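Local coordinates for tRNA threonylcarbamoyladenosine dehydratase (Escherichia coli, PDB 4D7A), which uses ATP to dehydrate the threonylcarbamoyladenosine at position 37 of certain tRNAs to its cyclic form, and can accept sulfur from the desulfurase CsdA in vitro, at residues I60-V65 / V105-T110; V125-D130 / L149-G154; T162-T167 / D202-T207. One frame throughout, in Å; residues are numbered along the deposited sequence.

Contact 1: residues I60-V65 / V105-T110. With AMP (adenosine monophosphate), chain K.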
loop_
_atom_site.group_PDB
_atom_site.type_symbol
_atom_site.label_atom_id
_atom_site.label_comp_id
_atom_site.label_asym_id
_atom_site.label_seq_id
_atom_site.Cartn_x
_atom_site.Cartn_y
_atom_site.Cartn_z
ATOM N N ILE B 60 -12.631 -10.632 -10.268
ATOM C CA ILE B 60 -12.865 -12.072 -10.435
ATOM C C ILE B 60 -12.233 -12.881 -9.303
ATOM O O ILE B 60 -11.014 -12.930 -9.164
ATOM C CB ILE B 60 -12.334 -12.594 -11.794
ATOM C CG1 ILE B 60 -12.857 -11.717 -12.938
ATOM C CG2 ILE B 60 -12.742 -14.077 -11.989
ATOM C CD1 ILE B 60 -12.546 -12.246 -14.356
ATOM N N ASP B 61 -13.086 -13.511 -8.497
ATOM C CA ASP B 61 -12.656 -14.360 -7.385
ATOM C C ASP B 61 -13.881 -15.120 -6.889
ATOM O O ASP B 61 -14.984 -14.580 -6.937
ATOM C CB ASP B 61 -12.064 -13.517 -6.240
ATOM C CG ASP B 61 -11.085 -14.293 -5.369
ATOM O OD1 ASP B 61 -11.291 -15.510 -5.133
ATOM O OD2 ASP B 61 -10.107 -13.671 -4.893
ATOM N N MET B 62 -13.705 -16.355 -6.418
ATOM C CA MET B 62 -14.843 -17.089 -5.866
ATOM C C MET B 62 -14.682 -17.285 -4.359
ATOM O O MET B 62 -15.555 -17.872 -3.714
ATOM C CB MET B 62 -15.032 -18.473 -6.542
ATOM C CG MET B 62 -16.463 -19.023 -6.433
ATOM S SD MET B 62 -16.774 -20.709 -7.028
ATOM C CE MET B 62 -16.121 -20.700 -8.687
ATOM N N ASP B 63 -13.581 -16.799 -3.785
ATOM C CA ASP B 63 -13.307 -17.051 -2.369
ATOM C C ASP B 63 -14.078 -16.132 -1.431
ATOM O O ASP B 63 -14.546 -15.065 -1.825
ATOM C CB ASP B 63 -11.808 -16.928 -2.066
ATOM C CG ASP B 63 -11.048 -18.204 -2.355
ATOM O OD1 ASP B 63 -11.669 -19.171 -2.842
ATOM O OD2 ASP B 63 -9.828 -18.240 -2.093
ATOM N N ASP B 64 -14.199 -16.573 -0.183
ATOM C CA ASP B 64 -14.860 -15.806 0.864
ATOM C C ASP B 64 -13.834 -15.144 1.784
ATOM O O ASP B 64 -12.702 -15.621 1.897
ATOM C CB ASP B 64 -15.775 -16.720 1.683
ATOM C CG ASP B 64 -16.908 -17.297 0.856
ATOM O OD1 ASP B 64 -17.348 -16.632 -0.105
ATOM O OD2 ASP B 64 -17.353 -18.424 1.156
ATOM N N VAL B 65 -14.229 -14.065 2.452
ATOM C CA VAL B 65 -13.354 -13.426 3.438
ATOM C C VAL B 65 -13.161 -14.346 4.647
ATOM O O VAL B 65 -14.133 -14.832 5.217
ATOM C CB VAL B 65 -13.917 -12.069 3.911
ATOM C CG1 VAL B 65 -12.986 -11.432 4.946
ATOM C CG2 VAL B 65 -14.114 -11.123 2.720
ATOM N N VAL B 105 -17.349 -11.074 -11.003
ATOM C CA VAL B 105 -17.411 -12.430 -11.532
ATOM C C VAL B 105 -17.086 -13.385 -10.395
ATOM O O VAL B 105 -15.936 -13.496 -9.972
ATOM C CB VAL B 105 -16.427 -12.641 -12.696
ATOM C CG1 VAL B 105 -16.428 -14.112 -13.148
ATOM C CG2 VAL B 105 -16.756 -11.710 -13.847
ATOM N N ASP B 106 -18.108 -14.078 -9.905
ATOM C CA ASP B 106 -17.962 -14.984 -8.772
ATOM C C ASP B 106 -17.541 -16.363 -9.287
ATOM O O ASP B 106 -18.357 -17.284 -9.382
ATOM C CB ASP B 106 -19.278 -15.051 -7.988
ATOM C CG ASP B 106 -19.203 -15.958 -6.781
ATOM O OD1 ASP B 106 -18.111 -16.102 -6.198
ATOM O OD2 ASP B 106 -20.252 -16.522 -6.409
ATOM N N ASP B 107 -16.260 -16.483 -9.632
ATOM C CA ASP B 107 -15.730 -17.657 -10.328
ATOM C C ASP B 107 -14.208 -17.623 -10.278
ATOM O O ASP B 107 -13.621 -16.599 -9.920
ATOM C CB ASP B 107 -16.217 -17.687 -11.787
ATOM C CG ASP B 107 -16.219 -19.099 -12.403
ATOM O OD1 ASP B 107 -15.806 -20.068 -11.737
ATOM O OD2 ASP B 107 -16.624 -19.236 -13.584
ATOM N N PHE B 108 -13.580 -18.738 -10.644
ATOM C CA PHE B 108 -12.134 -18.796 -10.849
ATOM C C PHE B 108 -11.852 -18.952 -12.337
ATOM O O PHE B 108 -12.639 -19.571 -13.048
ATOM C CB PHE B 108 -11.513 -19.981 -10.106
ATOM C CG PHE B 108 -11.669 -19.924 -8.619
ATOM C CD1 PHE B 108 -11.252 -18.814 -7.896
ATOM C CD2 PHE B 108 -12.244 -20.991 -7.939
ATOM C CE1 PHE B 108 -11.401 -18.776 -6.517
ATOM C CE2 PHE B 108 -12.399 -20.957 -6.562
ATOM C CZ PHE B 108 -11.980 -19.853 -5.852
ATOM N N VAL B 109 -10.731 -18.409 -12.798
ATOM C CA VAL B 109 -10.329 -18.564 -14.197
ATOM C C VAL B 109 -9.820 -19.982 -14.426
ATOM O O VAL B 109 -9.074 -20.523 -13.612
ATOM C CB VAL B 109 -9.245 -17.534 -14.590
ATOM C CG1 VAL B 109 -8.664 -17.834 -15.976
ATOM C CG2 VAL B 109 -9.816 -16.128 -14.539
ATOM N N THR B 110 -10.269 -20.598 -15.511
ATOM C CA THR B 110 -9.785 -21.916 -15.919
ATOM C C THR B 110 -9.408 -21.863 -17.387
ATOM O O THR B 110 -9.830 -20.950 -18.100
ATOM C CB THR B 110 -10.847 -23.021 -15.730
ATOM O OG1 THR B 110 -11.842 -22.884 -16.747
ATOM C CG2 THR B 110 -11.488 -22.947 -14.364
HETATM P P AMP K . -3.474 -14.619 -1.108
HETATM O O1P AMP K . -3.075 -13.326 -0.451
HETATM O O2P AMP K . -4.084 -15.594 -0.123
HETATM O O3P AMP K . -2.379 -15.276 -1.932
HETATM O "O5'" AMP K . -4.643 -14.245 -2.145
HETATM C "C5'" AMP K . -4.883 -15.009 -3.339
HETATM C "C4'" AMP K . -6.249 -14.738 -3.948
HETATM O "O4'" AMP K . -6.298 -15.184 -5.347
HETATM C "C3'" AMP K . -7.429 -15.427 -3.237
HETATM O "O3'" AMP K . -8.479 -14.487 -3.000
HETATM C "C2'" AMP K . -7.901 -16.470 -4.258
HETATM O "O2'" AMP K . -9.267 -16.818 -4.190
HETATM C "C1'" AMP K . -7.556 -15.792 -5.575
HETATM N N9 AMP K . -7.514 -16.727 -6.710
HETATM C C8 AMP K . -6.833 -17.892 -6.712
HETATM N N7 AMP K . -7.016 -18.587 -7.866
HETATM C C5 AMP K . -7.864 -17.872 -8.627
HETATM C C6 AMP K . -8.471 -18.036 -9.971
HETATM N N6 AMP K . -8.214 -19.118 -10.725
HETATM N N1 AMP K . -9.294 -17.079 -10.432
HETATM C C2 AMP K . -9.583 -15.994 -9.672
HETATM N N3 AMP K . -9.071 -15.771 -8.447
HETATM C C4 AMP K . -8.213 -16.657 -7.862
#
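Ile60 and Val105 are the closing residues of two parallel strands, their CA atoms 4.7 Å apart, and just past them Asp61 N donates to Val105 O before both segments leave the sheet as loops. The side chains of the pair lie side by side on one face, Ile60 CG1 against Val105 CB at 3.7 Å; beta-branched residues suit such extended backbone.

Beyond the strands the Phe108 ring carries most of the side-chain contact with Met62 and Asp63. It stands beside the loop of Met62 and takes Met62 CB over one face, 3.6 Å from the centroid. Met62 SD lies obliquely to the same ring in a Met-aromatic contact, and a bend at chi3 (-53°) turns CE back toward Asp107. The ring rim meets acid instead: Asp63 OD1 comes to 3.1 Å from Phe108 CZ near the ring plane, the carboxylate turned almost perpendicular to the ring, where the slightly positive ring hydrogens face the oxygen. Asp107 OD1 is engaged by Phe108 N, from above the carboxylate plane, while OD2 binds Tyr117.

The same loops hold AMP. Asp61 OD2 accepts from AMP O3' at 2.6 Å and also from Ile38 N, so this oxygen is gripped twice. AMP O2' sits within hydrogen-bonding distance of both Asp61 OD1 and Asp63 OD2. An Asx turn, in which Asp63 N donates to Asp61 OD1 (3.0 Å), ties the two acids together and limits the rotation of the Asp61 carboxylate. At the base, Val109 N donates to AMP N1 at 3.1 Å with an angle of 162°, and Val109 O takes a weak bond from N6, a backbone reading of adenine that leaves the valine side chain for packing. An acidic residue just after the second strand, holding the ribose diol, is characteristic of Rossmann-type nucleotide sites, here that of the HesA/MoeB/ThiF family.

Contact 2: residues V125-D130 / L149-G154. With AMP (adenosine monophosphate), chain K; GOL (glycerol), chain L.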
loop_
_atom_site.group_PDB
_atom_site.type_symbol
_atom_site.label_atom_id
_atom_site.label_comp_id
_atom_site.label_asym_id
_atom_site.label_seq_id
_atom_site.Cartn_x
_atom_site.Cartn_y
_atom_site.Cartn_z
ATOM N N VAL B 125 -5.355 -6.120 -17.768
ATOM C CA VAL B 125 -5.657 -7.190 -16.819
ATOM C C VAL B 125 -4.577 -7.209 -15.762
ATOM O O VAL B 125 -3.393 -7.154 -16.095
ATOM C CB VAL B 125 -5.740 -8.560 -17.525
ATOM C CG1 VAL B 125 -5.997 -9.680 -16.504
ATOM C CG2 VAL B 125 -6.854 -8.520 -18.570
ATOM N N ILE B 126 -4.988 -7.213 -14.494
ATOM C CA ILE B 126 -4.047 -7.359 -13.383
ATOM C C ILE B 126 -4.208 -8.766 -12.812
ATOM O O ILE B 126 -5.251 -9.122 -12.231
ATOM C CB ILE B 126 -4.267 -6.283 -12.308
ATOM C CG1 ILE B 126 -4.023 -4.894 -12.934
ATOM C CG2 ILE B 126 -3.323 -6.504 -11.099
ATOM C CD1 ILE B 126 -4.205 -3.745 -11.995
ATOM N N ASP B 127 -3.170 -9.575 -13.013
ATOM C CA ASP B 127 -3.198 -10.966 -12.582
ATOM C C ASP B 127 -2.629 -11.076 -11.179
ATOM O O ASP B 127 -1.421 -10.939 -10.977
ATOM C CB ASP B 127 -2.401 -11.855 -13.536
ATOM C CG ASP B 127 -2.002 -13.162 -12.894
ATOM O OD1 ASP B 127 -2.804 -13.683 -12.091
ATOM O OD2 ASP B 127 -0.887 -13.658 -13.166
ATOM N N ALA B 128 -3.507 -11.338 -10.215
ATOM C CA ALA B 128 -3.106 -11.458 -8.815
ATOM C C ALA B 128 -3.525 -12.816 -8.282
ATOM O O ALA B 128 -3.969 -12.941 -7.136
ATOM C CB ALA B 128 -3.714 -10.331 -7.974
ATOM N N ILE B 129 -3.396 -13.829 -9.135
ATOM C CA ILE B 129 -3.744 -15.212 -8.797
ATOM C C ILE B 129 -2.583 -15.892 -8.074
ATOM O O ILE B 129 -1.428 -15.717 -8.461
ATOM C CB ILE B 129 -4.098 -16.016 -10.069
ATOM C CG1 ILE B 129 -5.255 -15.356 -10.827
ATOM C CG2 ILE B 129 -4.414 -17.455 -9.736
ATOM C CD1 ILE B 129 -5.431 -15.916 -12.235
ATOM N N ASP B 130 -2.869 -16.660 -7.028
ATOM C CA ASP B 130 -1.781 -17.237 -6.239
ATOM C C ASP B 130 -1.523 -18.713 -6.543
ATOM O O ASP B 130 -0.630 -19.314 -5.952
ATOM C CB ASP B 130 -2.039 -17.038 -4.732
ATOM C CG ASP B 130 -3.251 -17.799 -4.225
ATOM O OD1 ASP B 130 -3.999 -18.380 -5.040
ATOM O OD2 ASP B 130 -3.462 -17.802 -2.992
ATOM N N LEU B 149 -1.400 -7.003 -19.924
ATOM C CA LEU B 149 -1.478 -7.735 -18.679
ATOM C C LEU B 149 -0.242 -7.430 -17.839
ATOM O O LEU B 149 0.859 -7.254 -18.358
ATOM C CB LEU B 149 -1.606 -9.247 -18.928
ATOM C CG LEU B 149 -1.588 -10.144 -17.676
ATOM C CD1 LEU B 149 -2.602 -11.282 -17.775
ATOM C CD2 LEU B 149 -0.196 -10.698 -17.427
ATOM N N VAL B 150 -0.428 -7.326 -16.538
ATOM C CA VAL B 150 0.718 -7.331 -15.644
ATOM C C VAL B 150 0.461 -8.409 -14.616
ATOM O O VAL B 150 -0.658 -8.547 -14.107
ATOM C CB VAL B 150 0.979 -5.936 -14.987
ATOM C CG1 VAL B 150 -0.266 -5.371 -14.301
ATOM C CG2 VAL B 150 2.180 -6.015 -14.027
ATOM N N THR B 151 1.475 -9.231 -14.369
ATOM C CA THR B 151 1.303 -10.303 -13.428
ATOM C C THR B 151 2.154 -10.026 -12.200
ATOM O O THR B 151 2.947 -9.076 -12.154
ATOM C CB THR B 151 1.646 -11.684 -14.043
ATOM O OG1 THR B 151 1.307 -12.715 -13.103
ATOM C CG2 THR B 151 3.123 -11.776 -14.399
ATOM N N THR B 152 1.897 -10.797 -11.162
ATOM C CA THR B 152 2.595 -10.600 -9.906
ATOM C C THR B 152 3.151 -11.934 -9.462
ATOM O O THR B 152 2.489 -12.964 -9.591
ATOM C CB THR B 152 1.655 -9.993 -8.822
ATOM O OG1 THR B 152 0.423 -10.726 -8.780
ATOM C CG2 THR B 152 1.315 -8.555 -9.163
ATOM N N GLY B 153 4.382 -11.940 -8.971
ATOM C CA GLY B 153 4.913 -13.169 -8.435
ATOM C C GLY B 153 4.383 -13.328 -7.020
ATOM O O GLY B 153 3.479 -12.609 -6.589
ATOM N N GLY B 154 4.975 -14.241 -6.275
ATOM C CA GLY B 154 4.573 -14.454 -4.897
ATOM C C GLY B 154 4.987 -13.286 -4.023
ATOM O O GLY B 154 6.119 -12.803 -4.114
HETATM P P AMP K . -3.474 -14.619 -1.108
HETATM O O1P AMP K . -3.075 -13.326 -0.451
HETATM O O2P AMP K . -4.084 -15.594 -0.123
HETATM O O3P AMP K . -2.379 -15.276 -1.932
HETATM O "O5'" AMP K . -4.643 -14.245 -2.145
HETATM C "C5'" AMP K . -4.883 -15.009 -3.339
HETATM C "C4'" AMP K . -6.249 -14.738 -3.948
HETATM O "O4'" AMP K . -6.298 -15.184 -5.347
HETATM C "C3'" AMP K . -7.429 -15.427 -3.237
HETATM O "O3'" AMP K . -8.479 -14.487 -3.000
HETATM C "C2'" AMP K . -7.901 -16.470 -4.258
HETATM O "O2'" AMP K . -9.267 -16.818 -4.190
HETATM C "C1'" AMP K . -7.556 -15.792 -5.575
HETATM N N9 AMP K . -7.514 -16.727 -6.710
HETATM C C8 AMP K . -6.833 -17.892 -6.712
HETATM N N7 AMP K . -7.016 -18.587 -7.866
HETATM C C5 AMP K . -7.864 -17.872 -8.627
HETATM C C6 AMP K . -8.471 -18.036 -9.971
HETATM N N6 AMP K . -8.214 -19.118 -10.725
HETATM N N1 AMP K . -9.294 -17.079 -10.432
HETATM C C2 AMP K . -9.583 -15.994 -9.672
HETATM N N3 AMP K . -9.071 -15.771 -8.447
HETATM C C4 AMP K . -8.213 -16.657 -7.862
HETATM C C1 GOL L . 2.777 -8.085 -20.562
HETATM C C2 GOL L . 2.023 -7.926 -21.911
HETATM O O2 GOL L . 0.975 -6.977 -21.777
HETATM C C3 GOL L . 1.435 -9.279 -22.352
HETATM O O3 GOL L . 0.225 -9.165 -23.097
#
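Asp127 OD2 and Thr151 OG1 lie only 2.4 Å apart, a separation too short to be trusted exactly, though it is consistent with the hydroxyl donating to the carboxylate. The two side chains run alongside each other from neighbouring strands, and OD2 also forms a salt bridge with Lys135, which gives the buried acid a cation as its mate. Its other oxygen, OD1, accepts from Ile129 N at 3.0 Å, from above the carboxylate plane; this Asx turn bends the chain out of the strand and, with the Lys135 salt bridge at OD2, limits the rotation of the group.

Thr152 serves the backbone. With OG1 placed between its own N and carbonyl carbon (chi1 48°), the hydroxyl donates to Asp127 O at 2.9 Å, in the carbonyl plane on a lone pair, and so satisfies an oxygen at the end of strand 124-127. Earlier in the strands the pairing is regular and parallel: Val150 N donates to Val125 O at 3.0 Å, and Asp127 N to Val150 O in a nearly straight bond of 2.9 Å. Branched aliphatic residues fill the two faces, Val125 CG1 meeting Leu149 CD1 at 4.0 Å on the one that carries Asp127, and Ile126 lying beside Val150 on the other. Past the turn, Ile129 CG2 rests 3.4 Å from AMP N7, an apolar patch against the adenine.

The strands, only 13° from parallel, and helix 132-144 between them make a beta-alpha-beta unit. That helix packs on the Asp127, Leu149 and Thr151 face and supplies Lys135, while helix 242-266 touches Ile126 and Val150 on the other and also reaches Thr152. Strand 32-36 bonds to Ile126, and strand 202-206 adjoins the far edge of 149-152.

Contact 3: residues T162-T167 / D202-T207. With NA (sodium ion), chain J.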
loop_
_atom_site.group_PDB
_atom_site.type_symbol
_atom_site.label_atom_id
_atom_site.label_comp_id
_atom_site.label_asym_id
_atom_site.label_seq_id
_atom_site.Cartn_x
_atom_site.Cartn_y
_atom_site.Cartn_z
ATOM N N THR B 162 10.735 -1.901 -0.327
ATOM C CA THR B 162 11.575 -1.085 -1.203
ATOM C C THR B 162 12.327 -1.928 -2.241
ATOM O O THR B 162 12.992 -1.362 -3.102
ATOM C CB THR B 162 12.638 -0.269 -0.411
ATOM O OG1 THR B 162 13.580 -1.171 0.188
ATOM C CG2 THR B 162 11.985 0.567 0.684
ATOM N N GLN B 163 12.221 -3.262 -2.181
ATOM C CA GLN B 163 12.896 -4.098 -3.181
ATOM C C GLN B 163 11.956 -4.598 -4.298
ATOM O O GLN B 163 12.352 -5.352 -5.190
ATOM C CB GLN B 163 13.576 -5.293 -2.490
ATOM C CG GLN B 163 14.802 -4.872 -1.686
ATOM C CD GLN B 163 15.595 -6.059 -1.195
ATOM O OE1 GLN B 163 16.141 -6.824 -1.988
ATOM N NE2 GLN B 163 15.653 -6.228 0.122
ATOM N N ILE B 164 10.723 -4.122 -4.275
ATOM C CA ILE B 164 9.742 -4.509 -5.286
ATOM C C ILE B 164 9.974 -3.745 -6.597
ATOM O O ILE B 164 10.233 -2.551 -6.600
ATOM C CB ILE B 164 8.318 -4.265 -4.758
ATOM C CG1 ILE B 164 8.104 -5.099 -3.486
ATOM C CG2 ILE B 164 7.252 -4.524 -5.848
ATOM C CD1 ILE B 164 6.816 -4.729 -2.738
ATOM N N GLN B 165 9.911 -4.459 -7.708
ATOM C CA GLN B 165 10.113 -3.842 -9.010
ATOM C C GLN B 165 9.439 -4.654 -10.106
ATOM O O GLN B 165 8.793 -5.655 -9.831
ATOM C CB GLN B 165 11.592 -3.669 -9.304
ATOM C CG GLN B 165 12.433 -4.877 -9.062
ATOM C CD GLN B 165 13.881 -4.505 -8.840
ATOM O OE1 GLN B 165 14.235 -3.903 -7.826
ATOM N NE2 GLN B 165 14.728 -4.849 -9.801
ATOM N N VAL B 166 9.556 -4.187 -11.343
ATOM C CA VAL B 166 8.927 -4.876 -12.469
ATOM C C VAL B 166 9.971 -5.357 -13.455
ATOM O O VAL B 166 10.910 -4.632 -13.773
ATOM C CB VAL B 166 7.918 -3.939 -13.182
ATOM C CG1 VAL B 166 7.130 -4.690 -14.256
ATOM C CG2 VAL B 166 6.976 -3.326 -12.151
ATOM N N THR B 167 9.827 -6.594 -13.931
ATOM C CA THR B 167 10.713 -7.077 -14.970
ATOM C C THR B 167 9.968 -8.105 -15.823
ATOM O O THR B 167 8.800 -8.386 -15.572
ATOM C CB THR B 167 12.007 -7.708 -14.378
ATOM O OG1 THR B 167 13.002 -7.803 -15.402
ATOM C CG2 THR B 167 11.741 -9.103 -13.803
ATOM N N ASP B 202 5.047 -8.892 -18.431
ATOM C CA ASP B 202 5.541 -8.013 -17.361
ATOM C C ASP B 202 5.161 -8.558 -15.986
ATOM O O ASP B 202 3.999 -8.865 -15.746
ATOM C CB ASP B 202 4.959 -6.597 -17.506
ATOM C CG ASP B 202 5.391 -5.886 -18.785
ATOM O OD1 ASP B 202 6.399 -6.286 -19.403
ATOM O OD2 ASP B 202 4.720 -4.888 -19.157
ATOM N N CYS B 203 6.126 -8.632 -15.068
ATOM C CA CYS B 203 5.888 -9.263 -13.767
ATOM C C CYS B 203 6.430 -8.426 -12.592
ATOM O O CYS B 203 7.592 -8.047 -12.583
ATOM C CB CYS B 203 6.534 -10.657 -13.744
ATOM S SG CYS B 203 6.199 -11.597 -12.240
ATOM N N VAL B 204 5.583 -8.149 -11.612
ATOM C CA VAL B 204 6.028 -7.514 -10.373
ATOM C C VAL B 204 6.703 -8.571 -9.494
ATOM O O VAL B 204 6.144 -9.636 -9.258
ATOM C CB VAL B 204 4.867 -6.875 -9.610
ATOM C CG1 VAL B 204 5.409 -6.097 -8.369
ATOM C CG2 VAL B 204 4.082 -5.926 -10.528
ATOM N N PHE B 205 7.918 -8.287 -9.040
ATOM C CA PHE B 205 8.662 -9.235 -8.220
ATOM C C PHE B 205 9.523 -8.449 -7.255
ATOM O O PHE B 205 9.485 -7.229 -7.251
ATOM C CB PHE B 205 9.532 -10.144 -9.094
ATOM C CG PHE B 205 10.845 -9.517 -9.479
ATOM C CD1 PHE B 205 10.884 -8.466 -10.373
ATOM C CD2 PHE B 205 12.037 -9.972 -8.927
ATOM C CE1 PHE B 205 12.089 -7.865 -10.720
ATOM C CE2 PHE B 205 13.244 -9.394 -9.270
ATOM C CZ PHE B 205 13.272 -8.330 -10.171
ATOM N N SER B 206 10.249 -9.146 -6.388
ATOM C CA SER B 206 11.148 -8.468 -5.457
ATOM C C SER B 206 12.529 -9.117 -5.468
ATOM O O SER B 206 12.643 -10.329 -5.658
ATOM C CB SER B 206 10.565 -8.479 -4.052
ATOM O OG SER B 206 11.527 -8.025 -3.114
ATOM N N THR B 207 13.574 -8.312 -5.312
ATOM C CA THR B 207 14.927 -8.859 -5.211
ATOM C C THR B 207 15.215 -9.453 -3.828
ATOM O O THR B 207 16.277 -10.038 -3.620
ATOM C CB THR B 207 15.993 -7.791 -5.511
ATOM O OG1 THR B 207 15.720 -6.625 -4.721
ATOM C CG2 THR B 207 15.978 -7.423 -7.000
HETATM NA NA NA J . 12.272 0.445 -4.417
HETATM O O HOH W 1 10.133 -0.770 -4.598
HETATM O O HOH W 2 12.617 -1.126 -6.142
HETATM O O HOH W 3 15.756 -3.900 -5.483
HETATM O O HOH W 4 10.513 1.585 -3.092
HETATM O O HOH W 5 13.836 2.024 -3.406
#
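Gln165 and Phe205 form a hydrogen-bonded pair in an antiparallel strand pairing, the last two strands of the mixed sheet, with 164-168 as the outermost one within the chain. Gln165 N donates to Phe205 O at 2.8 Å and Phe205 N returns the bond to Gln165 O; Thr167 and Cys203 repeat the pattern. On the face carrying Ile164, Val166 and Val204, Ile164 CG2 presses diagonally on Val204 CG1 at 3.5 Å, tighter than usual for two methyl groups.

On the other face the Phe205 ring, its CG between the backbone N and the carbonyl carbon (chi1 83°), lies across the neighbouring strand. Its CE1 corner reaches Thr167 CG2 at 3.3 Å and also meets the aliphatic part of Gln165, whose amide plane is turned 76° from the ring. Glutamine suits this spot because its methylenes pack while its OE1 accepts from a water that also donates to Thr207 OG1.

At the strand end, Thr207 OG1 donates to Gln163 OE1 at 2.8 Å, on a lone pair in the amide plane, and Thr207 N donates to Gln163 O from above the carbonyl plane. Gln163 NE2 is held in turn by Asp160 OD2, which fixes which way the amide is flipped. With an alanine here, Thr207 OG1 would probably be left without its acceptor and Asp160 without the amide it holds.

Further out, helix 242-266 packs on Ile164 and Val166, and Asp202 OD2 bonds His255 NE2. Ser206 O binds the potassium ion with Gln158 OE1, Gln174 O and Glu208 O. A sodium ion joins the subunits, bound by Thr162 O here and by Thr162 O of the second subunit. Two of its waters both donate to Ile164 O, and in this chain Thr162 O lies 2.4 Å from the sodium ion.

All three contacts belong to one sheet. Contacts 1 and 2, their centres 14 Å apart and nearest atoms about 5 Å apart, do not touch, but AMP bridges them: contact 1 supplies the partners of the ribose and the adenine edge, contact 2 the apolar patch by N7. Contact 2 passes directly into contact 3, with centres 12 Å apart, because strands 149-152 and 202-206 are neighbours: Thr151 O lies 2.8 Å from Val204 N, a probable hydrogen bond. Contacts 1 and 3 fall on opposite sides of the chain's centre, 25 Å apart between centres, so the nucleotide site and the sodium-bridged subunit boundary sit toward different ends of the sheet.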